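Local structure of ribosomal processing cysteine protease Prp (2G0I) at residues Phe40-Gly45 against Ala122-Ile127; Glu51-Ala56 against Gly98-Ile103; Met75-Ala80 against Leu118-Phe123; Ala85-Ser90 against Ile103-Ile108. The protein probably acts as a thiol protease of the Prp family with a part in ribosome biogenesis. One frame throughout, in Å; residues are numbered along the deposited sequence.

Contact 1: Phe40-Gly45 against Ala122-Ile127; sequences FIRRKG and AFLLGI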
loop_
_atom_site.group_PDB
_atom_site.type_symbol
_atom_site.label_atom_id
_atom_site.label_comp_id
_atom_site.label_asym_id
_atom_site.label_seq_id
_atom_site.Cartn_x
_atom_site.Cartn_y
_atom_site.Cartn_z
ATOM N N PHE B 40 12.466 4.510 -10.263
ATOM C CA PHE B 40 13.135 3.690 -9.241
ATOM C C PHE B 40 14.586 3.488 -9.647
ATOM O O PHE B 40 14.898 3.200 -10.813
ATOM C CB PHE B 40 12.460 2.323 -9.144
ATOM C CG PHE B 40 11.017 2.383 -8.668
ATOM C CD1 PHE B 40 10.709 2.066 -7.330
ATOM C CD2 PHE B 40 9.979 2.679 -9.550
ATOM C CE1 PHE B 40 9.403 2.101 -6.854
ATOM C CE2 PHE B 40 8.628 2.704 -9.076
ATOM C CZ PHE B 40 8.357 2.393 -7.705
ATOM N N ILE B 41 15.470 3.580 -8.672
ATOM C CA ILE B 41 16.845 3.189 -8.906
ATOM C C ILE B 41 17.191 1.978 -8.060
ATOM O O ILE B 41 17.075 2.030 -6.822
ATOM C CB ILE B 41 17.798 4.346 -8.631
ATOM C CG1 ILE B 41 17.486 5.491 -9.586
ATOM C CG2 ILE B 41 19.316 3.850 -8.718
ATOM C CD1 ILE B 41 18.231 6.721 -9.273
ATOM N N ARG B 42 17.647 0.918 -8.739
ATOM C CA ARG B 42 18.190 -0.281 -8.122
ATOM C C ARG B 42 19.727 -0.243 -8.341
ATOM O O ARG B 42 20.198 0.070 -9.450
ATOM C CB ARG B 42 17.595 -1.517 -8.798
ATOM C CG ARG B 42 17.851 -2.817 -8.050
ATOM C CD ARG B 42 17.199 -4.028 -8.758
ATOM N NE ARG B 42 15.729 -3.976 -8.814
ATOM C CZ ARG B 42 14.913 -4.446 -7.866
ATOM N NH1 ARG B 42 15.413 -5.020 -6.778
ATOM N NH2 ARG B 42 13.596 -4.376 -8.020
ATOM N N ARG B 43 20.494 -0.523 -7.293
ATOM C CA ARG B 43 21.966 -0.574 -7.387
ATOM C C ARG B 43 22.437 -1.868 -6.726
ATOM O O ARG B 43 22.132 -2.134 -5.557
ATOM C CB ARG B 43 22.626 0.618 -6.669
ATOM C CG ARG B 43 22.181 2.008 -7.140
ATOM C CD ARG B 43 23.183 3.177 -6.752
ATOM N NE ARG B 43 22.680 4.455 -7.284
ATOM C CZ ARG B 43 21.767 5.226 -6.668
ATOM N NH1 ARG B 43 21.263 4.875 -5.479
ATOM N NH2 ARG B 43 21.362 6.358 -7.237
ATOM N N LYS B 44 23.189 -2.680 -7.465
ATOM C CA LYS B 44 23.689 -3.953 -6.959
ATOM C C LYS B 44 22.554 -4.815 -6.411
ATOM O O LYS B 44 22.705 -5.476 -5.378
ATOM C CB LYS B 44 24.786 -3.734 -5.891
ATOM C CG LYS B 44 25.978 -2.871 -6.323
ATOM C CD LYS B 44 26.765 -3.553 -7.449
ATOM C CE LYS B 44 28.012 -2.782 -7.832
ATOM N NZ LYS B 44 28.620 -3.473 -8.992
ATOM N N GLY B 45 21.414 -4.788 -7.093
ATOM C CA GLY B 45 20.328 -5.697 -6.785
ATOM C C GLY B 45 19.298 -5.173 -5.798
ATOM O O GLY B 45 18.203 -5.717 -5.729
ATOM N N ALA B 122 7.414 -4.273 -2.452
ATOM C CA ALA B 122 5.926 -4.224 -2.443
ATOM C C ALA B 122 5.421 -2.918 -3.025
ATOM O O ALA B 122 4.434 -2.894 -3.730
ATOM C CB ALA B 122 5.418 -4.377 -1.059
ATOM N N PHE B 123 6.078 -1.825 -2.682
ATOM C CA PHE B 123 5.740 -0.514 -3.257
ATOM C C PHE B 123 5.966 -0.502 -4.753
ATOM O O PHE B 123 5.106 -0.033 -5.504
ATOM C CB PHE B 123 6.538 0.609 -2.575
ATOM C CG PHE B 123 6.283 1.959 -3.165
ATOM C CD1 PHE B 123 5.000 2.557 -3.041
ATOM C CD2 PHE B 123 7.297 2.623 -3.850
ATOM C CE1 PHE B 123 4.751 3.815 -3.583
ATOM C CE2 PHE B 123 7.069 3.912 -4.409
ATOM C CZ PHE B 123 5.795 4.487 -4.281
ATOM N N LEU B 124 7.124 -0.979 -5.191
ATOM C CA LEU B 124 7.368 -1.080 -6.647
ATOM C C LEU B 124 6.293 -1.938 -7.320
ATOM O O LEU B 124 5.831 -1.643 -8.428
ATOM C CB LEU B 124 8.770 -1.672 -6.903
ATOM C CG LEU B 124 9.116 -2.066 -8.353
ATOM C CD1 LEU B 124 9.094 -0.836 -9.199
ATOM C CD2 LEU B 124 10.456 -2.793 -8.377
ATOM N N LEU B 125 5.919 -3.035 -6.671
ATOM C CA LEU B 125 4.880 -3.927 -7.233
ATOM C C LEU B 125 3.567 -3.142 -7.395
ATOM O O LEU B 125 2.923 -3.211 -8.436
ATOM C CB LEU B 125 4.677 -5.159 -6.340
ATOM C CG LEU B 125 3.659 -6.189 -6.877
ATOM C CD1 LEU B 125 4.100 -6.793 -8.247
ATOM C CD2 LEU B 125 3.456 -7.283 -5.861
ATOM N N GLY B 126 3.190 -2.373 -6.386
ATOM C CA GLY B 126 1.933 -1.578 -6.479
ATOM C C GLY B 126 1.935 -0.507 -7.555
ATOM O O GLY B 126 0.926 -0.343 -8.313
ATOM N N ILE B 127 3.035 0.257 -7.633
ATOM C CA ILE B 127 3.188 1.275 -8.685
ATOM C C ILE B 127 3.167 0.638 -10.067
ATOM O O ILE B 127 2.467 1.124 -10.968
ATOM C CB ILE B 127 4.476 2.127 -8.494
ATOM C CG1 ILE B 127 4.421 2.891 -7.163
ATOM C CG2 ILE B 127 4.708 3.102 -9.686
ATOM C CD1 ILE B 127 3.255 3.951 -7.034
#

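Contact 2: Glu51-Ala56 against Gly98-Ile103; sequences ELTGHA and GGYMKI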
loop_
_atom_site.group_PDB
_atom_site.type_symbol
_atom_site.label_atom_id
_atom_site.label_comp_id
_atom_site.label_asym_id
_atom_site.label_seq_id
_atom_site.Cartn_x
_atom_site.Cartn_y
_atom_site.Cartn_z
ATOM N N GLU B 51 11.614 8.311 -7.058
ATOM C CA GLU B 51 11.277 9.694 -7.236
ATOM C C GLU B 51 9.948 9.740 -7.946
ATOM O O GLU B 51 9.799 9.080 -8.966
ATOM C CB GLU B 51 12.389 10.395 -8.019
ATOM C CG GLU B 51 12.057 11.824 -8.408
ATOM C CD GLU B 51 13.168 12.484 -9.244
ATOM O OE1 GLU B 51 14.339 12.062 -9.131
ATOM O OE2 GLU B 51 12.855 13.429 -9.998
ATOM N N LEU B 52 8.976 10.484 -7.415
ATOM C CA LEU B 52 7.690 10.618 -8.108
ATOM C C LEU B 52 7.324 12.053 -8.391
ATOM O O LEU B 52 7.550 12.912 -7.556
ATOM C CB LEU B 52 6.558 9.980 -7.316
ATOM C CG LEU B 52 6.711 8.479 -7.069
ATOM C CD1 LEU B 52 7.187 8.313 -5.650
ATOM C CD2 LEU B 52 5.434 7.755 -7.305
ATOM N N THR B 53 6.709 12.295 -9.548
ATOM C CA THR B 53 6.189 13.637 -9.850
ATOM C C THR B 53 4.762 13.514 -10.351
ATOM O O THR B 53 4.406 12.482 -10.895
ATOM C CB THR B 53 7.073 14.356 -10.911
ATOM O OG1 THR B 53 7.061 13.605 -12.143
ATOM C CG2 THR B 53 8.525 14.492 -10.419
ATOM N N GLY B 54 3.926 14.541 -10.146
ATOM C CA GLY B 54 2.537 14.532 -10.697
ATOM C C GLY B 54 1.401 14.041 -9.792
ATOM O O GLY B 54 0.221 14.218 -10.101
ATOM N N HIS B 55 1.755 13.438 -8.671
ATOM C CA HIS B 55 0.826 12.727 -7.778
ATOM C C HIS B 55 -0.008 13.678 -6.894
ATOM O O HIS B 55 -0.916 13.239 -6.194
ATOM C CB HIS B 55 1.661 11.803 -6.877
ATOM C CG HIS B 55 2.801 12.520 -6.230
ATOM N ND1 HIS B 55 3.949 12.865 -6.917
ATOM C CD2 HIS B 55 2.928 13.050 -4.991
ATOM C CE1 HIS B 55 4.743 13.555 -6.122
ATOM N NE2 HIS B 55 4.150 13.675 -4.947
ATOM N N ALA B 56 0.300 14.972 -6.926
ATOM C CA ALA B 56 -0.438 15.960 -6.149
ATOM C C ALA B 56 -1.859 16.171 -6.687
ATOM O O ALA B 56 -2.684 16.860 -6.060
ATOM C CB ALA B 56 0.307 17.277 -6.100
ATOM N N GLY B 98 2.551 20.140 -9.756
ATOM C CA GLY B 98 2.163 18.725 -9.894
ATOM C C GLY B 98 2.630 17.804 -8.762
ATOM O O GLY B 98 2.144 16.684 -8.606
ATOM N N GLY B 99 3.578 18.277 -7.967
ATOM C CA GLY B 99 4.055 17.493 -6.829
ATOM C C GLY B 99 5.356 16.791 -7.137
ATOM O O GLY B 99 5.570 16.298 -8.255
ATOM N N TYR B 100 6.205 16.721 -6.113
ATOM C CA TYR B 100 7.476 16.016 -6.159
ATOM C C TYR B 100 7.675 15.240 -4.844
ATOM O O TYR B 100 7.364 15.741 -3.741
ATOM C CB TYR B 100 8.611 17.024 -6.347
ATOM C CG TYR B 100 9.986 16.426 -6.305
ATOM C CD1 TYR B 100 10.514 15.802 -7.424
ATOM C CD2 TYR B 100 10.746 16.441 -5.128
ATOM C CE1 TYR B 100 11.763 15.218 -7.405
ATOM C CE2 TYR B 100 12.031 15.841 -5.087
ATOM C CZ TYR B 100 12.525 15.237 -6.247
ATOM O OH TYR B 100 13.767 14.639 -6.267
HETATM N N MSE B 101 8.220 14.030 -4.958
HETATM C CA MSE B 101 8.553 13.240 -3.797
HETATM C C MSE B 101 9.762 12.386 -4.136
HETATM O O MSE B 101 9.851 11.821 -5.220
HETATM C CB MSE B 101 7.375 12.361 -3.419
HETATM C CG MSE B 101 7.577 11.525 -2.201
HETATM SE SE MSE B 101 6.036 10.286 -1.927
HETATM C CE MSE B 101 4.600 11.391 -2.343
ATOM N N LYS B 102 10.711 12.319 -3.220
ATOM C CA LYS B 102 11.791 11.403 -3.416
ATOM C C LYS B 102 12.093 10.723 -2.095
ATOM O O LYS B 102 12.344 11.407 -1.076
ATOM C CB LYS B 102 13.010 12.130 -3.972
ATOM C CG LYS B 102 14.177 11.151 -4.201
ATOM C CD LYS B 102 15.330 11.802 -4.955
ATOM C CE LYS B 102 16.327 10.728 -5.310
ATOM N NZ LYS B 102 17.446 11.240 -6.111
ATOM N N ILE B 103 12.027 9.396 -2.105
ATOM C CA ILE B 103 12.421 8.570 -0.950
ATOM C C ILE B 103 13.791 8.048 -1.283
ATOM O O ILE B 103 13.968 7.433 -2.337
ATOM C CB ILE B 103 11.458 7.390 -0.756
ATOM C CG1 ILE B 103 10.045 7.944 -0.550
ATOM C CG2 ILE B 103 11.894 6.486 0.437
ATOM C CD1 ILE B 103 8.922 6.987 -0.997
#

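Contact 3: Met75-Ala80 against Leu118-Phe123; sequences MNLVNA and LLFEAF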
loop_
_atom_site.group_PDB
_atom_site.type_symbol
_atom_site.label_atom_id
_atom_site.label_comp_id
_atom_site.label_asym_id
_atom_site.label_seq_id
_atom_site.Cartn_x
_atom_site.Cartn_y
_atom_site.Cartn_z
HETATM N N MSE B 75 2.897 6.853 1.033
HETATM C CA MSE B 75 3.014 7.227 2.433
HETATM C C MSE B 75 3.078 5.984 3.332
HETATM O O MSE B 75 3.775 5.974 4.363
HETATM C CB MSE B 75 1.947 8.211 2.855
HETATM C CG MSE B 75 2.119 9.573 2.192
HETATM SE SE MSE B 75 3.761 10.420 2.800
HETATM C CE MSE B 75 3.718 9.869 4.605
ATOM N N ASN B 76 2.424 4.920 2.892
ATOM C CA ASN B 76 2.544 3.660 3.612
ATOM C C ASN B 76 3.956 3.058 3.593
ATOM O O ASN B 76 4.401 2.497 4.622
ATOM C CB ASN B 76 1.512 2.666 3.113
ATOM C CG ASN B 76 1.358 1.467 4.040
ATOM O OD1 ASN B 76 1.577 0.344 3.609
ATOM N ND2 ASN B 76 0.988 1.706 5.290
ATOM N N LEU B 77 4.658 3.171 2.457
ATOM C CA LEU B 77 6.077 2.799 2.414
ATOM C C LEU B 77 6.893 3.597 3.464
ATOM O O LEU B 77 7.600 2.994 4.276
ATOM C CB LEU B 77 6.653 2.975 1.002
ATOM C CG LEU B 77 8.176 2.733 0.985
ATOM C CD1 LEU B 77 8.466 1.223 1.224
ATOM C CD2 LEU B 77 8.660 3.192 -0.317
ATOM N N VAL B 78 6.771 4.924 3.475
ATOM C CA VAL B 78 7.499 5.754 4.446
ATOM C C VAL B 78 7.188 5.350 5.878
ATOM O O VAL B 78 8.101 5.137 6.673
ATOM C CB VAL B 78 7.210 7.287 4.247
ATOM C CG1 VAL B 78 7.831 8.161 5.371
ATOM C CG2 VAL B 78 7.726 7.727 2.877
ATOM N N ASN B 79 5.899 5.226 6.183
ATOM C CA ASN B 79 5.438 4.913 7.541
ATOM C C ASN B 79 5.810 3.481 7.955
ATOM O O ASN B 79 6.331 3.261 9.057
ATOM C CB ASN B 79 3.923 5.144 7.646
ATOM C CG ASN B 79 3.531 6.634 7.542
ATOM O OD1 ASN B 79 4.350 7.543 7.797
ATOM N ND2 ASN B 79 2.267 6.888 7.167
ATOM N N ALA B 80 5.600 2.509 7.061
ATOM C CA ALA B 80 6.003 1.114 7.335
ATOM C C ALA B 80 7.515 0.947 7.521
ATOM O O ALA B 80 7.939 0.182 8.412
ATOM C CB ALA B 80 5.485 0.131 6.224
ATOM N N LEU B 118 11.827 -5.681 1.316
ATOM C CA LEU B 118 10.508 -6.287 1.069
ATOM C C LEU B 118 9.458 -5.196 0.937
ATOM O O LEU B 118 8.635 -5.252 0.028
ATOM C CB LEU B 118 10.094 -7.245 2.175
ATOM C CG LEU B 118 8.688 -7.857 1.981
ATOM C CD1 LEU B 118 8.552 -8.662 0.686
ATOM C CD2 LEU B 118 8.413 -8.761 3.141
ATOM N N LEU B 119 9.468 -4.230 1.844
ATOM C CA LEU B 119 8.527 -3.095 1.775
ATOM C C LEU B 119 8.702 -2.280 0.485
ATOM O O LEU B 119 7.724 -1.901 -0.189
ATOM C CB LEU B 119 8.689 -2.196 3.009
ATOM C CG LEU B 119 8.208 -2.870 4.317
ATOM C CD1 LEU B 119 8.618 -1.998 5.509
ATOM C CD2 LEU B 119 6.691 -3.072 4.237
ATOM N N PHE B 120 9.946 -2.027 0.129
ATOM C CA PHE B 120 10.263 -1.248 -1.067
ATOM C C PHE B 120 9.827 -2.011 -2.345
ATOM O O PHE B 120 9.330 -1.400 -3.307
ATOM C CB PHE B 120 11.779 -0.959 -1.103
ATOM C CG PHE B 120 12.151 0.353 -1.778
ATOM C CD1 PHE B 120 13.313 1.021 -1.384
ATOM C CD2 PHE B 120 11.310 0.942 -2.747
ATOM C CE1 PHE B 120 13.643 2.272 -1.970
ATOM C CE2 PHE B 120 11.627 2.184 -3.343
ATOM C CZ PHE B 120 12.815 2.831 -2.958
ATOM N N GLU B 121 10.015 -3.323 -2.371
ATOM C CA GLU B 121 9.586 -4.134 -3.534
ATOM C C GLU B 121 8.074 -4.195 -3.614
ATOM O O GLU B 121 7.513 -4.186 -4.715
ATOM C CB GLU B 121 10.146 -5.556 -3.474
ATOM C CG GLU B 121 11.681 -5.574 -3.608
ATOM C CD GLU B 121 12.225 -5.602 -5.023
ATOM O OE1 GLU B 121 11.443 -5.527 -6.004
ATOM O OE2 GLU B 121 13.466 -5.769 -5.128
ATOM N N ALA B 122 7.414 -4.273 -2.452
ATOM C CA ALA B 122 5.926 -4.224 -2.443
ATOM C C ALA B 122 5.421 -2.918 -3.025
ATOM O O ALA B 122 4.434 -2.894 -3.730
ATOM C CB ALA B 122 5.418 -4.377 -1.059
ATOM N N PHE B 123 6.078 -1.825 -2.682
ATOM C CA PHE B 123 5.740 -0.514 -3.257
ATOM C C PHE B 123 5.966 -0.502 -4.753
ATOM O O PHE B 123 5.106 -0.033 -5.504
ATOM C CB PHE B 123 6.538 0.609 -2.575
ATOM C CG PHE B 123 6.283 1.959 -3.165
ATOM C CD1 PHE B 123 5.000 2.557 -3.041
ATOM C CD2 PHE B 123 7.297 2.623 -3.850
ATOM C CE1 PHE B 123 4.751 3.815 -3.583
ATOM C CE2 PHE B 123 7.069 3.912 -4.409
ATOM C CZ PHE B 123 5.795 4.487 -4.281
#

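Contact 4: Ala85-Ser90 against Ile103-Ile108; sequences ADCTVS and IDLSYI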
loop_
_atom_site.group_PDB
_atom_site.type_symbol
_atom_site.label_atom_id
_atom_site.label_comp_id
_atom_site.label_asym_id
_atom_site.label_seq_id
_atom_site.Cartn_x
_atom_site.Cartn_y
_atom_site.Cartn_z
ATOM N N ALA B 85 10.311 -1.572 9.929
ATOM C CA ALA B 85 11.588 -2.025 9.406
ATOM C C ALA B 85 12.766 -1.310 10.047
ATOM O O ALA B 85 13.902 -1.528 9.617
ATOM C CB ALA B 85 11.651 -1.859 7.876
ATOM N N ASP B 86 12.501 -0.442 11.028
ATOM C CA ASP B 86 13.570 0.212 11.769
ATOM C C ASP B 86 14.487 1.005 10.819
ATOM O O ASP B 86 15.732 0.920 10.889
ATOM C CB ASP B 86 14.369 -0.861 12.533
ATOM C CG ASP B 86 15.438 -0.273 13.432
ATOM O OD1 ASP B 86 15.234 0.856 13.934
ATOM O OD2 ASP B 86 16.469 -0.962 13.641
ATOM N N CYS B 87 13.854 1.779 9.947
ATOM C CA CYS B 87 14.531 2.492 8.869
ATOM C C CYS B 87 13.939 3.902 8.697
ATOM O O CYS B 87 12.800 4.069 8.224
ATOM C CB CYS B 87 14.418 1.664 7.575
ATOM S SG CYS B 87 15.198 2.337 6.071
ATOM N N THR B 88 14.701 4.930 9.080
ATOM C CA THR B 88 14.252 6.279 8.783
ATOM C C THR B 88 14.839 6.732 7.468
ATOM O O THR B 88 16.067 6.735 7.246
ATOM C CB THR B 88 14.440 7.315 9.941
ATOM O OG1 THR B 88 13.668 6.901 11.074
ATOM C CG2 THR B 88 13.951 8.718 9.534
ATOM N N VAL B 89 13.938 7.080 6.573
ATOM C CA VAL B 89 14.363 7.419 5.239
ATOM C C VAL B 89 14.676 8.901 5.169
ATOM O O VAL B 89 14.244 9.693 6.027
ATOM C CB VAL B 89 13.317 6.936 4.163
ATOM C CG1 VAL B 89 12.946 5.498 4.452
ATOM C CG2 VAL B 89 12.055 7.818 4.140
ATOM N N SER B 90 15.432 9.259 4.142
ATOM C CA SER B 90 15.524 10.614 3.726
ATOM C C SER B 90 14.336 10.790 2.770
ATOM O O SER B 90 14.089 9.941 1.904
ATOM C CB SER B 90 16.852 10.807 3.021
ATOM O OG SER B 90 16.898 12.032 2.343
ATOM N N ILE B 103 12.027 9.396 -2.105
ATOM C CA ILE B 103 12.421 8.570 -0.950
ATOM C C ILE B 103 13.791 8.048 -1.283
ATOM O O ILE B 103 13.968 7.433 -2.337
ATOM C CB ILE B 103 11.458 7.390 -0.756
ATOM C CG1 ILE B 103 10.045 7.944 -0.550
ATOM C CG2 ILE B 103 11.894 6.486 0.437
ATOM C CD1 ILE B 103 8.922 6.987 -0.997
ATOM N N ASP B 104 14.780 8.290 -0.416
ATOM C CA ASP B 104 16.145 7.959 -0.811
ATOM C C ASP B 104 16.829 7.222 0.334
ATOM O O ASP B 104 16.954 7.774 1.423
ATOM C CB ASP B 104 16.886 9.217 -1.198
ATOM C CG ASP B 104 18.250 8.933 -1.847
ATOM O OD1 ASP B 104 18.730 7.779 -1.871
ATOM O OD2 ASP B 104 18.833 9.904 -2.359
ATOM N N LEU B 105 17.200 5.975 0.081
ATOM C CA LEU B 105 17.857 5.115 1.078
ATOM C C LEU B 105 19.364 4.996 0.809
ATOM O O LEU B 105 20.079 4.276 1.521
ATOM C CB LEU B 105 17.246 3.697 1.089
ATOM C CG LEU B 105 15.782 3.440 1.460
ATOM C CD1 LEU B 105 15.486 2.015 1.279
ATOM C CD2 LEU B 105 15.480 3.824 2.909
ATOM N N SER B 106 19.824 5.673 -0.226
ATOM C CA SER B 106 21.228 5.583 -0.681
ATOM C C SER B 106 22.265 5.682 0.450
ATOM O O SER B 106 23.264 4.956 0.446
ATOM C CB SER B 106 21.489 6.644 -1.731
ATOM O OG SER B 106 20.567 6.452 -2.805
ATOM N N TYR B 107 22.010 6.554 1.420
ATOM C CA TYR B 107 22.951 6.773 2.516
ATOM C C TYR B 107 22.613 6.022 3.821
ATOM O O TYR B 107 23.368 6.132 4.785
ATOM C CB TYR B 107 23.135 8.287 2.752
ATOM C CG TYR B 107 23.716 8.999 1.537
ATOM C CD1 TYR B 107 25.080 9.216 1.430
ATOM C CD2 TYR B 107 22.895 9.427 0.481
ATOM C CE1 TYR B 107 25.631 9.852 0.299
ATOM C CE2 TYR B 107 23.434 10.065 -0.652
ATOM C CZ TYR B 107 24.805 10.274 -0.725
ATOM O OH TYR B 107 25.372 10.910 -1.818
ATOM N N ILE B 108 21.520 5.239 3.851
ATOM C CA ILE B 108 21.037 4.638 5.118
ATOM C C ILE B 108 21.761 3.306 5.284
ATOM O O ILE B 108 21.780 2.529 4.345
ATOM C CB ILE B 108 19.496 4.384 5.099
ATOM C CG1 ILE B 108 18.705 5.649 4.687
ATOM C CG2 ILE B 108 19.028 3.768 6.425
ATOM C CD1 ILE B 108 19.005 6.976 5.476
#

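Contact 1: Phe40-Gly45 against Ala122-Ile127
Phe123, the first residue of the helix segment 122-127 to meet the strand, brings ring atom CD2 within 3.7 Å of Phe40 CE1. The two ring planes lie 50° apart, neither stacked nor edge-to-face. Leu124 makes the central touch: its CG stands anti to the backbone N (chi1 170°), and the CD1 methyl sits 3.4 Å above the centroid of the Phe40 ring, a CH-pi contact almost on the ring normal. Its other methyl, CD2, reaches the edge of the Arg42 guanidinium, 3.5 Å from NH2. One turn further on, Ile127 abuts the rim of Phe40, with CB 4.0 Å from CZ and CG2 in the plane of the ring. The same isoleucine lays CG1 over a face of Phe123, so three side chains lock together. Arg42 suits the border of this cluster: NH1 hydrogen-bonds to Gly45 O at 3.1 Å, from above the carbonyl plane, and forms a salt bridge with Glu121 of helix 114-133. No hydrogen bond joins the two segments; cohesion comes from a flat aromatic ring fitted against a second ring and two branched aliphatics, with charge kept to the margin, where Glu121 probably balances it.

Contact 2: Glu51-Ala56 against Gly98-Ile103
Met101 O receives the N-H of Leu52 at 2.7 Å, nearly straight and in the carbonyl plane, and Glu51 CA makes a bent, weak CA-H...O contact with the same oxygen, 3.3 Å away. The return bond, Met101 N to Leu52 O, makes Leu52 and Met101 an antiparallel hydrogen-bonded pair, flanked by the non-hydrogen-bonded pairs Glu51-Lys102 and Thr53-Tyr100. Two more backbone bonds join the loop that follows one strand to the loop that precedes the other, Gly54 N to Gly99 O at 3.1 Å and Ala56 N to Gly98 O at 3.0 Å. Gly54, Gly98 and Gly99 all have positive phi, a backbone shape that favours glycine. His55 has CG between its backbone N and carbonyl carbon (chi1 50°), which folds the ring back toward 98-103: CE1 lies 3.4 Å from Gly99 C and NE2 3.5 Å from the CE methyl of Met101 (a selenomethionine). On the face of the sheet that carries Glu51, Thr53, Tyr100 and Lys102, the extended Glu51 sets OE2 at the edge of the Tyr100 ring, in its plane and 3.3 Å from CE1, where the weakly positive ring hydrogens suit a carboxylate oxygen. Thr53 CG2 meets the same ring edge 3.8 Å from CD1. Leu52 and Met101 face helix 61-84, resting on Ser74, while strands 36-43 and 90-94 continue the sheet beyond the two strands.

Contact 3: Met75-Ala80 against Leu118-Phe123
Leu77, in segment 75-80 of helix 61-84, projects between Leu119, Phe120 and Phe123, in segment 118-123 of helix 114-133; the two segments run nearly antiparallel (176°) with their axes 9.9 Å apart. The aliphatic contacts come first. A chi1 of 174° swings the branch of Leu77 away from its own N and out to the other helix, where CD1 lies 3.9 Å from Leu119 CB. The same methyl rests 3.5 Å from Leu119 O; that oxygen accepts the backbone N-H of Phe123, so this carbonyl already has a helical hydrogen bond where it lies against hydrocarbon. Leu119 answers in the other direction, its CD1 lying 3.9 Å from Ala80 CB. Alanine suits this position because its small methyl lets the leucine branch come close to the backbone, where CD1 is 3.7 Å from Ala80 O. The aromatic contacts belong to the second methyl of Leu77. CD2 lies over one face of the Phe120 ring, 4.2 Å from its CD2, and also touches Phe123 CD2 at 3.8 Å, with Leu77 and Phe123 crossing at about a right angle. The helices also meet the second subunit, where Asn76 ND2 bonds Ala122 O of the other copy. Within the chain no hydrogen bond links the segments: Leu77 carries most of the contact, with Leu119 against Ala80 adding to it, and the helices are joined by buried hydrophobic packing.

Contact 4: Ala85-Ser90 against Ile103-Ile108
Ser90 and Asp104 form an antiparallel hydrogen-bonded pair, firm on one side, where Asp104 N gives to Ser90 O at 2.9 Å, and weak on the other, where Ser90 N stands 3.5 Å from Asp104 O. Beyond this bridge 103-108 curls into a type I turn from Leu105 to Ile108. Asp104 helps to shape the bend: its OD1 accepts the backbone N-H of Ser106 at 2.9 Å, an Asx turn for which a short carboxylate side chain is well suited. Leu105 meets two side chains of the loop. Its chi1 of -63° carries the end of the side chain nearer to 85-90, and there CD2 touches both Cys87 SG (3.5 Å) and Val89 CG1 (3.4 Å). The latter is tighter than usual carbon contact. The other branch of Val89 turns to Ile103, CG2 to CG2 at 3.9 Å, so one beta-branched residue serves two neighbours. Ile108 closes over the loop from the far end of the turn: its CD1 reaches Thr88 O at 3.4 Å and its CG2 comes 4.1 Å from Cys87 SG. The contact thus ties the connection between helix 61-84 and strand 90-94 to the end of strand 100-104. Val89 touches Leu81 of the former helix, while Cys87 and Leu105 both rest on Val116 of helix 114-133.

In the fold
The four contacts assemble a two-layer alpha-beta sandwich, a sheet with helices 61-84 and 114-133 packed on one face. Contact 3 joins the helices and touches each of the other three contacts. It shares Phe123 with contact 1, to which the Arg42-Glu121 salt bridge also joins it. Leu77 CD2 packs 3.9 Å from Ile103 CD1, the residue common to contacts 2 and 4, and Phe120 CD1 lies 3.6 Å from Leu105 CD1 of contact 4. Contacts 1 and 2 lie on opposite sides of the chain's centre. The Ile127 side chain of contact 1 is about 10 Å from that of Glu132, a calcium-binding residue, though no ion is bound to it in this chain.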